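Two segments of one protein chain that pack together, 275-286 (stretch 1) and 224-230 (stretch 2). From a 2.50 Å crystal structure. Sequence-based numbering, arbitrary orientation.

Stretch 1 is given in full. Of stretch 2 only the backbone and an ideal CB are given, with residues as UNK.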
# COMPACT_ATOMS: atom_id res chain seq x y z
N ASP A 275 -7.65 6.27 -11.94
CA ASP A 275 -8.20 7.60 -12.18
C ASP A 275 -7.98 8.48 -10.96
O ASP A 275 -7.66 9.67 -11.09
CB ASP A 275 -9.69 7.53 -12.54
CG ASP A 275 -9.95 7.06 -13.98
OD1 ASP A 275 -9.40 7.69 -14.92
OD2 ASP A 275 -10.70 6.07 -14.17
N ALA A 276 -8.11 7.88 -9.77
CA ALA A 276 -7.95 8.60 -8.52
C ALA A 276 -6.50 9.03 -8.31
O ALA A 276 -6.25 10.21 -8.02
CB ALA A 276 -8.43 7.75 -7.35
N ILE A 277 -5.55 8.11 -8.47
CA ILE A 277 -4.13 8.44 -8.29
C ILE A 277 -3.64 9.43 -9.34
O ILE A 277 -2.81 10.28 -9.03
CB ILE A 277 -3.19 7.18 -8.18
CG1 ILE A 277 -2.90 6.58 -9.55
CG2 ILE A 277 -3.77 6.14 -7.19
CD1 ILE A 277 -1.94 5.42 -9.54
N ASP A 278 -4.17 9.35 -10.56
CA ASP A 278 -3.85 10.36 -11.60
C ASP A 278 -4.43 11.73 -11.25
O ASP A 278 -3.78 12.75 -11.46
CB ASP A 278 -4.25 9.90 -13.01
CG ASP A 278 -3.20 8.99 -13.66
OD1 ASP A 278 -2.06 9.45 -13.91
OD2 ASP A 278 -3.49 7.80 -13.91
N GLY A 279 -5.63 11.75 -10.67
CA GLY A 279 -6.22 13.00 -10.17
C GLY A 279 -5.36 13.65 -9.10
O GLY A 279 -5.15 14.86 -9.10
N PHE A 280 -4.85 12.82 -8.20
CA PHE A 280 -4.01 13.27 -7.10
C PHE A 280 -2.69 13.85 -7.63
O PHE A 280 -2.23 14.92 -7.19
CB PHE A 280 -3.78 12.07 -6.17
CG PHE A 280 -2.92 12.38 -4.97
CD1 PHE A 280 -3.38 13.23 -3.97
CD2 PHE A 280 -1.66 11.80 -4.85
CE1 PHE A 280 -2.59 13.50 -2.86
CE2 PHE A 280 -0.86 12.07 -3.73
CZ PHE A 280 -1.33 12.92 -2.74
N VAL A 281 -2.10 13.16 -8.60
CA VAL A 281 -0.87 13.64 -9.19
C VAL A 281 -1.06 14.93 -9.98
O VAL A 281 -0.20 15.80 -9.93
CB VAL A 281 -0.19 12.55 -10.02
CG1 VAL A 281 1.05 13.10 -10.76
CG2 VAL A 281 0.19 11.35 -9.13
N ARG A 282 -2.18 15.09 -10.68
CA ARG A 282 -2.44 16.35 -11.39
C ARG A 282 -2.74 17.50 -10.43
O ARG A 282 -2.64 18.67 -10.79
CB ARG A 282 -3.57 16.18 -12.44
CG ARG A 282 -3.34 15.02 -13.46
CD ARG A 282 -4.42 14.87 -14.58
NE ARG A 282 -5.81 15.05 -14.14
CZ ARG A 282 -6.68 14.07 -13.85
NH1 ARG A 282 -6.33 12.78 -13.93
NH2 ARG A 282 -7.91 14.38 -13.47
N SER A 283 -3.11 17.19 -9.19
CA SER A 283 -3.36 18.23 -8.18
C SER A 283 -2.11 18.50 -7.33
O SER A 283 -2.18 19.15 -6.29
CB SER A 283 -4.52 17.83 -7.29
OG SER A 283 -5.55 17.25 -8.07
N ASP A 284 -0.96 17.99 -7.79
CA ASP A 284 0.35 18.24 -7.18
C ASP A 284 0.57 17.48 -5.87
O ASP A 284 1.36 17.88 -5.01
CB ASP A 284 0.62 19.74 -7.05
CG ASP A 284 1.09 20.35 -8.36
OD1 ASP A 284 1.59 19.58 -9.22
OD2 ASP A 284 0.97 21.58 -8.54
N GLY A 285 -0.12 16.35 -5.76
CA GLY A 285 -0.03 15.52 -4.58
C GLY A 285 1.38 15.08 -4.25
O GLY A 285 1.79 15.10 -3.09
N VAL A 286 2.13 14.68 -5.28
CA VAL A 286 3.47 14.13 -5.10
C VAL A 286 4.42 15.20 -4.57
O VAL A 286 5.21 14.95 -3.64
CB VAL A 286 3.99 13.44 -6.39
CG1 VAL A 286 5.49 13.21 -6.34
CG2 VAL A 286 3.25 12.12 -6.62
N UNK A 224 -12.31 15.93 -1.83
CA UNK A 224 -11.33 15.66 -0.79
C UNK A 224 -9.87 15.71 -1.21
O UNK A 224 -9.00 15.88 -0.37
CB UNK A 224 -11.61 14.28 -0.20
N UNK A 225 -9.58 15.54 -2.50
CA UNK A 225 -8.21 15.58 -2.91
C UNK A 225 -7.65 16.98 -2.68
O UNK A 225 -6.60 17.14 -2.05
CB UNK A 225 -8.07 15.16 -4.38
N UNK A 226 -8.36 18.00 -3.13
CA UNK A 226 -7.89 19.38 -2.96
C UNK A 226 -7.88 19.76 -1.47
O UNK A 226 -6.95 20.43 -0.98
CB UNK A 226 -8.77 20.35 -3.75
N UNK A 227 -8.90 19.32 -0.75
CA UNK A 227 -9.06 19.66 0.65
C UNK A 227 -8.01 18.99 1.53
O UNK A 227 -7.34 19.66 2.32
CB UNK A 227 -10.46 19.27 1.12
N UNK A 228 -7.85 17.69 1.36
CA UNK A 228 -6.87 16.96 2.14
C UNK A 228 -5.44 17.46 1.88
O UNK A 228 -4.64 17.53 2.82
CB UNK A 228 -6.97 15.47 1.83
N UNK A 229 -5.14 17.83 0.63
CA UNK A 229 -3.86 18.42 0.29
C UNK A 229 -3.60 19.73 1.00
O UNK A 229 -2.49 19.97 1.46
CB UNK A 229 -3.77 18.63 -1.22
N UNK A 230 -4.60 20.60 1.08
CA UNK A 230 -4.41 21.90 1.71
C UNK A 230 -4.26 21.75 3.24
O UNK A 230 -3.56 22.54 3.87
CB UNK A 230 -5.58 22.82 1.37

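Stretch 2 is a single helix, and it meets the helix 275-282 of stretch 1 at 49° between their N-to-C directions, with the axes 10.1 Å apart at closest approach. That spacing leaves room for medium-sized side chains between the backbones. What stretch 1 offers is mixed: the edge of the Phe280 ring, the bare backbone at Gly279 and Gly285, and Ser283, where the chain leaves helical geometry.

Position 224 has helical backbone angles, and its CB finds nothing of stretch 1 within 5.5 Å. This contact sets no rule for it, and almost any helix-tolerant residue would do. It is Leu224, whose side chain stays well clear of stretch 1.

Position 225 is different. Its CA-to-CB bond points toward stretch 1, with the CB 4.9 Å from Ser283 OG and 5.1 Å from Phe280 CD1. Gly279 presents no side chain here, so the helix surface is low at that point. Ser283 OG might seem to invite a polar partner, but it already donates a hydrogen bond to Gly279 O (2.6 Å, OG to O), turning back on its own helix. With its proton already used, Ser283 OG could still accept a bond, but the Phe280 ring edge and the side-chain-free Gly279 favour an apolar side chain; Leu, Ile, Met or Val are all reasonable. The residue is Ile225, with chi1 m and chi2 t. Its CG2 lies 4.0 Å from Phe280 CD1, at the edge of the ring, and 3.9 Å from Ser283 OG, while its CD1 runs along the helix to 4.0 Å from Ala276 O and 4.3 Å from Gly279 C. At 69 Å², it has the largest area covered by the other stretch.

At 226 the CB points sideways and has no near neighbour in stretch 1. A short side chain would miss the contact, whereas one that reaches at least to a delta atom, such as Leu, Ile, Met or Lys, could reach back. Ile226 does so: with chi1 and chi2 both m, its CD1 comes 3.9 Å from Ser283 CB.

Positions 227 and 228 contribute no contact. The first is out of reach and the second points sideways, so neither is constrained here. They are Lys227, whose NZ is hydrogen-bonded elsewhere in the structure, and Leu228.

Position 229, one turn after 225, again points toward stretch 1, its CB 5.3 Å from Ser283 O. A carbonyl, a ring edge and a glycine surround the space, so Asn, Gln, Leu or Met could fit. Asn229 fills it without forming a hydrogen bond across the contact. Its OD1 lies 3.2 Å from Phe280 CE1, near the plane of the ring, where the slightly positive ring hydrogens suit an oxygen. Its ND2 lies 3.7 Å from Ser283 O and 4.0 Å from Gly285 CA. A CB on Gly285 would fall 2.5 Å from Phe280 CE2, so the missing side chain makes room for the Phe280 ring.

Position 230 is out of reach and free of demands from stretch 1; Ala230 ends the segment.

Stretch 2 (224-230) LIIKLNA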
# COMPACT_ATOMS: atom_id res chain seq x y z
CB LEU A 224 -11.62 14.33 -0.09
CG LEU A 224 -12.77 14.38 0.92
CD1 LEU A 224 -12.63 13.23 1.86
CD2 LEU A 224 -12.78 15.69 1.69
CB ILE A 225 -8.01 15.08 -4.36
CG1 ILE A 225 -8.30 13.58 -4.43
CG2 ILE A 225 -6.60 15.36 -4.84
CD1 ILE A 225 -8.01 12.94 -5.77
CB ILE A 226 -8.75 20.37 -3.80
CG1 ILE A 226 -8.65 20.03 -5.29
CG2 ILE A 226 -8.37 21.83 -3.54
CD1 ILE A 226 -7.25 20.21 -5.91
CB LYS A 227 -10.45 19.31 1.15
CG LYS A 227 -11.55 20.25 0.69
CD LYS A 227 -12.81 19.93 1.50
CE LYS A 227 -14.07 20.46 0.87
NZ LYS A 227 -15.11 20.58 1.93
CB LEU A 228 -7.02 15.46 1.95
CG LEU A 228 -8.31 14.92 2.62
CD1 LEU A 228 -8.48 13.42 2.39
CD2 LEU A 228 -8.34 15.26 4.13
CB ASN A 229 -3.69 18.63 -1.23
CG ASN A 229 -3.30 17.34 -1.96
OD1 ASN A 229 -2.97 16.33 -1.34
ND2 ASN A 229 -3.36 17.38 -3.29
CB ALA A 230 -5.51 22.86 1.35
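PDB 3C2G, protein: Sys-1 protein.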